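Local coordinates for protein putative TIM-barrel metal-dependent hydrolase (Mycobacterium avium subsp. paratuberculosis S397, PDB 4DZI) that is probably a metal-dependent hydrolase of the amidohydrolase superfamily, binding a pair of metal ions, with its natural substrate not established, at residues S22-V36 with F124-A138. Numbering follows the deposited sequence.
Sequences SFTRHLDKKFKRRGV and FGCGVEEALKHDIEA
F23 meets V128 over one ring face: methyl CG2 lies 3.8 Å from the centroid of the F23 ring, a CH-pi contact that suits a compact branched side chain. At the ring edge F23 CE1 comes within 3.6 Å of G125 CA, an approach helped by glycine's bare backbone. F23 CD1 lies at the edge of the F124 ring, whose plane is turned 71° from that of F23, and the two rings meet obliquely; V36 packs one methyl against F124 and the other against V128, and F146 of helix 136-153 stacks on F23. Further out, the small A138 side chain lets the F31 ring come close to the helix backbone; within the loop, F31 CE1 lies over one face of the R34 guanidinium. Bent at chi3 (70°), R34 grips D135 side-on, NE to OD2 at 2.8 Å and NH2 to OD1 at 2.9 Å, both through syn lone pairs. R34 NH2 also reaches E137 OE1, at 3.2 Å, and K30 adds a long salt bridge to that oxygen. A138 N donates to D135 OD1 from above the carboxylate plane, capping helix 136-153, and a water joins D135 OD2 to R34 O. One aspartate thus couples helix capping to arginine pairing, and R34 probably stabilises its negative charge, securing the 22-36 loop to the helix start.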
loop_
_atom_site.group_PDB
_atom_site.type_symbol
_atom_site.label_atom_id
_atom_site.label_comp_id
_atom_site.label_asym_id
_atom_site.label_seq_id
_atom_site.Cartn_x
_atom_site.Cartn_y
_atom_site.Cartn_z
ATOM N N SER C 22 -18.629 -4.622 27.675
ATOM C CA SER C 22 -19.037 -3.602 26.722
ATOM C C SER C 22 -19.816 -4.152 25.515
ATOM O O SER C 22 -20.729 -3.521 25.019
ATOM C CB SER C 22 -17.841 -2.748 26.256
ATOM O OG SER C 22 -16.905 -3.530 25.515
ATOM N N PHE C 23 -19.435 -5.325 25.024
ATOM C CA PHE C 23 -20.125 -5.956 23.903
ATOM C C PHE C 23 -21.167 -7.009 24.312
ATOM O O PHE C 23 -21.797 -7.642 23.448
ATOM C CB PHE C 23 -19.098 -6.542 22.908
ATOM C CG PHE C 23 -18.515 -5.516 21.983
ATOM C CD1 PHE C 23 -17.410 -4.751 22.365
ATOM C CD2 PHE C 23 -19.057 -5.325 20.734
ATOM C CE1 PHE C 23 -16.888 -3.778 21.520
ATOM C CE2 PHE C 23 -18.526 -4.354 19.874
ATOM C CZ PHE C 23 -17.442 -3.597 20.268
ATOM N N THR C 24 -21.384 -7.188 25.617
ATOM C CA THR C 24 -22.309 -8.225 26.077
ATOM C C THR C 24 -23.465 -7.707 26.953
ATOM O O THR C 24 -24.523 -8.316 26.987
ATOM C CB THR C 24 -21.553 -9.335 26.850
ATOM O OG1 THR C 24 -20.940 -8.790 28.033
ATOM C CG2 THR C 24 -20.437 -9.978 25.958
ATOM N N ARG C 25 -23.232 -6.608 27.667
ATOM C CA ARG C 25 -24.198 -6.072 28.636
ATOM C C ARG C 25 -25.577 -5.931 28.030
ATOM O O ARG C 25 -26.587 -6.264 28.675
ATOM C CB ARG C 25 -23.724 -4.717 29.189
ATOM C CG ARG C 25 -24.649 -4.167 30.281
ATOM C CD ARG C 25 -24.206 -2.787 30.766
ATOM N NE ARG C 25 -22.821 -2.795 31.223
ATOM C CZ ARG C 25 -22.159 -1.709 31.622
ATOM N NH1 ARG C 25 -22.774 -0.512 31.651
ATOM N NH2 ARG C 25 -20.900 -1.816 32.006
ATOM N N HIS C 26 -25.637 -5.435 26.796
ATOM C CA HIS C 26 -26.920 -5.251 26.114
ATOM C C HIS C 26 -27.056 -6.053 24.837
ATOM O O HIS C 26 -27.799 -5.676 23.933
ATOM C CB HIS C 26 -27.173 -3.770 25.842
ATOM C CG HIS C 26 -27.150 -2.927 27.088
ATOM N ND1 HIS C 26 -28.140 -2.985 28.031
ATOM C CD2 HIS C 26 -26.209 -2.028 27.563
ATOM C CE1 HIS C 26 -27.842 -2.148 29.045
ATOM N NE2 HIS C 26 -26.659 -1.559 28.765
ATOM N N LEU C 27 -26.344 -7.178 24.763
ATOM C CA LEU C 27 -26.395 -8.034 23.585
ATOM C C LEU C 27 -27.601 -8.961 23.593
ATOM O O LEU C 27 -27.867 -9.610 24.603
ATOM C CB LEU C 27 -25.120 -8.863 23.492
ATOM C CG LEU C 27 -24.904 -9.774 22.291
ATOM C CD1 LEU C 27 -24.693 -8.934 21.039
ATOM C CD2 LEU C 27 -23.717 -10.691 22.558
ATOM N N ASP C 28 -28.281 -9.032 22.455
ATOM C CA ASP C 28 -29.386 -9.988 22.260
ATOM C C ASP C 28 -28.878 -11.418 22.553
ATOM O O ASP C 28 -27.866 -11.841 22.012
ATOM C CB ASP C 28 -29.907 -9.858 20.827
ATOM C CG ASP C 28 -31.042 -10.824 20.520
ATOM O OD1 ASP C 28 -31.210 -11.827 21.251
ATOM O OD2 ASP C 28 -31.765 -10.578 19.534
ATOM N N LYS C 29 -29.551 -12.165 23.428
ATOM C CA LYS C 29 -29.037 -13.482 23.818
ATOM C C LYS C 29 -28.877 -14.440 22.640
ATOM O O LYS C 29 -28.152 -15.414 22.742
ATOM C CB LYS C 29 -29.890 -14.119 24.908
ATOM C CG LYS C 29 -31.357 -13.739 24.849
ATOM C CD LYS C 29 -32.234 -14.886 24.381
ATOM C CE LYS C 29 -33.675 -14.645 24.799
ATOM N NZ LYS C 29 -34.445 -15.913 24.871
ATOM N N LYS C 30 -29.528 -14.129 21.528
ATOM C CA LYS C 30 -29.385 -14.907 20.310
ATOM C C LYS C 30 -27.919 -14.959 19.891
ATOM O O LYS C 30 -27.473 -15.921 19.270
ATOM C CB LYS C 30 -30.214 -14.296 19.187
ATOM C CG LYS C 30 -30.010 -15.012 17.859
ATOM C CD LYS C 30 -30.843 -14.408 16.737
ATOM C CE LYS C 30 -30.714 -15.244 15.470
ATOM N NZ LYS C 30 -31.325 -14.579 14.286
ATOM N N PHE C 31 -27.179 -13.910 20.222
ATOM C CA PHE C 31 -25.775 -13.789 19.802
ATOM C C PHE C 31 -24.756 -13.999 20.913
ATOM O O PHE C 31 -23.588 -13.610 20.806
ATOM C CB PHE C 31 -25.590 -12.421 19.146
ATOM C CG PHE C 31 -26.510 -12.222 17.973
ATOM C CD1 PHE C 31 -26.234 -12.804 16.750
ATOM C CD2 PHE C 31 -27.693 -11.517 18.112
ATOM C CE1 PHE C 31 -27.088 -12.650 15.668
ATOM C CE2 PHE C 31 -28.555 -11.362 17.042
ATOM C CZ PHE C 31 -28.258 -11.930 15.815
ATOM N N LYS C 32 -25.163 -14.699 21.964
ATOM C CA LYS C 32 -24.329 -14.817 23.142
ATOM C C LYS C 32 -23.025 -15.560 22.813
ATOM O O LYS C 32 -22.004 -15.309 23.427
ATOM C CB LYS C 32 -25.117 -15.530 24.252
ATOM C CG LYS C 32 -24.393 -15.767 25.557
ATOM C CD LYS C 32 -25.260 -16.714 26.399
ATOM C CE LYS C 32 -25.025 -16.576 27.894
ATOM N NZ LYS C 32 -23.588 -16.719 28.244
ATOM N N ARG C 33 -23.069 -16.467 21.845
ATOM C CA ARG C 33 -21.862 -17.185 21.438
ATOM C C ARG C 33 -21.341 -16.625 20.126
ATOM O O ARG C 33 -20.125 -16.591 19.889
ATOM C CB ARG C 33 -22.144 -18.687 21.278
ATOM C CG ARG C 33 -22.821 -19.315 22.499
ATOM C CD ARG C 33 -22.102 -19.016 23.811
ATOM N NE ARG C 33 -22.878 -19.682 24.877
ATOM C CZ ARG C 33 -22.567 -19.710 26.172
ATOM N NH1 ARG C 33 -21.462 -19.130 26.647
ATOM N NH2 ARG C 33 -23.379 -20.351 27.003
ATOM N N ARG C 34 -22.250 -16.194 19.263
ATOM C CA ARG C 34 -21.846 -15.642 17.985
ATOM C C ARG C 34 -21.039 -14.345 18.089
ATOM O O ARG C 34 -20.219 -14.044 17.212
ATOM C CB ARG C 34 -23.022 -15.458 17.043
ATOM C CG ARG C 34 -23.490 -16.788 16.456
ATOM C CD ARG C 34 -24.895 -16.674 15.887
ATOM N NE ARG C 34 -24.926 -15.871 14.681
ATOM C CZ ARG C 34 -26.011 -15.717 13.923
ATOM N NH1 ARG C 34 -27.149 -16.328 14.248
ATOM N NH2 ARG C 34 -25.969 -14.957 12.847
ATOM N N GLY C 35 -21.310 -13.580 19.147
ATOM C CA GLY C 35 -20.644 -12.294 19.387
ATOM C C GLY C 35 -19.402 -12.450 20.240
ATOM O O GLY C 35 -18.699 -13.447 20.165
ATOM N N VAL C 36 -19.176 -11.479 21.110
ATOM C CA VAL C 36 -18.075 -11.477 22.011
ATOM C C VAL C 36 -18.388 -12.226 23.310
ATOM O O VAL C 36 -19.439 -11.987 23.927
ATOM C CB VAL C 36 -17.713 -10.021 22.391
ATOM C CG1 VAL C 36 -16.576 -10.014 23.402
ATOM C CG2 VAL C 36 -17.384 -9.214 21.144
ATOM N N PHE C 124 -10.755 -1.610 22.679
ATOM C CA PHE C 124 -11.186 -2.954 22.256
ATOM C C PHE C 124 -12.154 -2.930 21.063
ATOM O O PHE C 124 -12.079 -3.784 20.194
ATOM C CB PHE C 124 -11.835 -3.658 23.461
ATOM C CG PHE C 124 -12.362 -5.042 23.171
ATOM C CD1 PHE C 124 -11.509 -6.135 23.093
ATOM C CD2 PHE C 124 -13.726 -5.246 22.997
ATOM C CE1 PHE C 124 -12.001 -7.405 22.826
ATOM C CE2 PHE C 124 -14.226 -6.525 22.754
ATOM C CZ PHE C 124 -13.363 -7.604 22.661
ATOM N N GLY C 125 -13.086 -1.978 21.009
ATOM C CA GLY C 125 -14.127 -2.017 20.013
ATOM C C GLY C 125 -13.584 -1.907 18.584
ATOM O O GLY C 125 -14.268 -2.308 17.641
ATOM N N CYS C 126 -12.384 -1.352 18.440
ATOM C CA CYS C 126 -11.760 -1.182 17.094
ATOM C C CYS C 126 -11.239 -2.500 16.495
ATOM O O CYS C 126 -10.754 -2.484 15.337
ATOM C CB CYS C 126 -10.643 -0.140 17.112
ATOM S SG CYS C 126 -11.301 1.516 17.512
ATOM N N GLY C 127 -11.318 -3.607 17.233
ATOM C CA GLY C 127 -10.953 -4.933 16.681
ATOM C C GLY C 127 -12.115 -5.879 16.435
ATOM O O GLY C 127 -11.913 -6.959 15.872
ATOM N N VAL C 128 -13.314 -5.528 16.905
ATOM C CA VAL C 128 -14.410 -6.500 16.915
ATOM C C VAL C 128 -14.953 -6.781 15.514
ATOM O O VAL C 128 -15.229 -7.939 15.161
ATOM C CB VAL C 128 -15.511 -6.088 17.901
ATOM C CG1 VAL C 128 -16.716 -7.029 17.793
ATOM C CG2 VAL C 128 -14.956 -6.104 19.325
ATOM N N GLU C 129 -15.112 -5.744 14.702
ATOM C CA GLU C 129 -15.734 -5.947 13.400
ATOM C C GLU C 129 -14.916 -6.887 12.493
ATOM O O GLU C 129 -15.514 -7.685 11.755
ATOM C CB GLU C 129 -15.977 -4.637 12.695
ATOM C CG GLU C 129 -16.998 -3.791 13.421
ATOM C CD GLU C 129 -16.953 -2.366 12.923
ATOM O OE1 GLU C 129 -16.127 -1.532 13.412
ATOM O OE2 GLU C 129 -17.763 -2.086 12.010
ATOM N N GLU C 130 -13.587 -6.820 12.535
ATOM C CA GLU C 130 -12.826 -7.752 11.680
ATOM C C GLU C 130 -13.116 -9.186 12.124
ATOM O O GLU C 130 -13.268 -10.093 11.277
ATOM C CB GLU C 130 -11.325 -7.443 11.743
ATOM C CG GLU C 130 -10.472 -8.414 10.958
ATOM C CD GLU C 130 -10.588 -8.273 9.467
ATOM O OE1 GLU C 130 -11.303 -7.371 8.966
ATOM O OE2 GLU C 130 -9.935 -9.112 8.778
ATOM N N ALA C 131 -13.211 -9.389 13.453
ATOM C CA ALA C 131 -13.462 -10.722 14.038
ATOM C C ALA C 131 -14.854 -11.240 13.637
ATOM O O ALA C 131 -15.085 -12.456 13.604
ATOM C CB ALA C 131 -13.338 -10.678 15.553
ATOM N N LEU C 132 -15.780 -10.327 13.387
ATOM C CA LEU C 132 -17.163 -10.711 13.060
ATOM C C LEU C 132 -17.500 -10.546 11.587
ATOM O O LEU C 132 -18.677 -10.570 11.209
ATOM C CB LEU C 132 -18.173 -9.933 13.943
ATOM C CG LEU C 132 -18.119 -10.319 15.416
ATOM C CD1 LEU C 132 -19.021 -9.365 16.185
ATOM C CD2 LEU C 132 -18.543 -11.779 15.600
ATOM N N LYS C 133 -16.482 -10.414 10.736
ATOM C CA LYS C 133 -16.740 -10.078 9.348
ATOM C C LYS C 133 -17.383 -11.207 8.543
ATOM O O LYS C 133 -17.844 -10.964 7.423
ATOM C CB LYS C 133 -15.461 -9.582 8.652
ATOM C CG LYS C 133 -14.472 -10.671 8.308
ATOM C CD LYS C 133 -13.263 -10.066 7.611
ATOM C CE LYS C 133 -12.232 -11.097 7.209
ATOM N NZ LYS C 133 -11.042 -10.374 6.641
ATOM N N HIS C 134 -17.432 -12.401 9.116
ATOM C CA HIS C 134 -18.121 -13.543 8.475
ATOM C C HIS C 134 -19.494 -13.775 9.051
ATOM O O HIS C 134 -20.152 -14.771 8.729
ATOM C CB HIS C 134 -17.266 -14.810 8.622
ATOM C CG HIS C 134 -15.861 -14.660 8.092
ATOM N ND1 HIS C 134 -15.588 -14.545 6.772
ATOM C CD2 HIS C 134 -14.635 -14.597 8.756
ATOM C CE1 HIS C 134 -14.250 -14.423 6.596
ATOM N NE2 HIS C 134 -13.668 -14.443 7.809
ATOM N N ASP C 135 -19.936 -12.910 9.958
ATOM C CA ASP C 135 -21.251 -13.104 10.584
ATOM C C ASP C 135 -21.902 -11.735 10.616
ATOM O O ASP C 135 -21.783 -11.003 11.602
ATOM C CB ASP C 135 -21.116 -13.708 11.979
ATOM C CG ASP C 135 -22.473 -14.114 12.588
ATOM O OD1 ASP C 135 -23.504 -13.583 12.101
ATOM O OD2 ASP C 135 -22.504 -14.942 13.535
ATOM N N ILE C 136 -22.600 -11.401 9.535
ATOM C CA ILE C 136 -23.223 -10.086 9.378
ATOM C C ILE C 136 -24.275 -9.798 10.470
ATOM O O ILE C 136 -24.317 -8.711 11.059
ATOM C CB ILE C 136 -23.893 -9.969 8.001
ATOM C CG1 ILE C 136 -22.897 -10.284 6.881
ATOM C CG2 ILE C 136 -24.543 -8.600 7.812
ATOM C CD1 ILE C 136 -21.817 -9.252 6.728
ATOM N N GLU C 137 -25.108 -10.777 10.780
ATOM C CA GLU C 137 -26.101 -10.554 11.845
ATOM C C GLU C 137 -25.434 -10.324 13.202
ATOM O O GLU C 137 -25.885 -9.475 13.974
ATOM C CB GLU C 137 -27.078 -11.738 11.946
ATOM C CG GLU C 137 -28.033 -11.827 10.770
ATOM C CD GLU C 137 -29.046 -12.951 10.908
ATOM O OE1 GLU C 137 -28.707 -14.018 11.472
ATOM O OE2 GLU C 137 -30.188 -12.769 10.439
ATOM N N ALA C 138 -24.390 -11.091 13.525
ATOM C CA ALA C 138 -23.700 -10.903 14.813
ATOM C C ALA C 138 -22.992 -9.535 14.832
ATOM O O ALA C 138 -22.901 -8.894 15.873
ATOM C CB ALA C 138 -22.691 -12.025 15.074
HETATM O O HOH W 1 -20.070 -15.392 14.783
#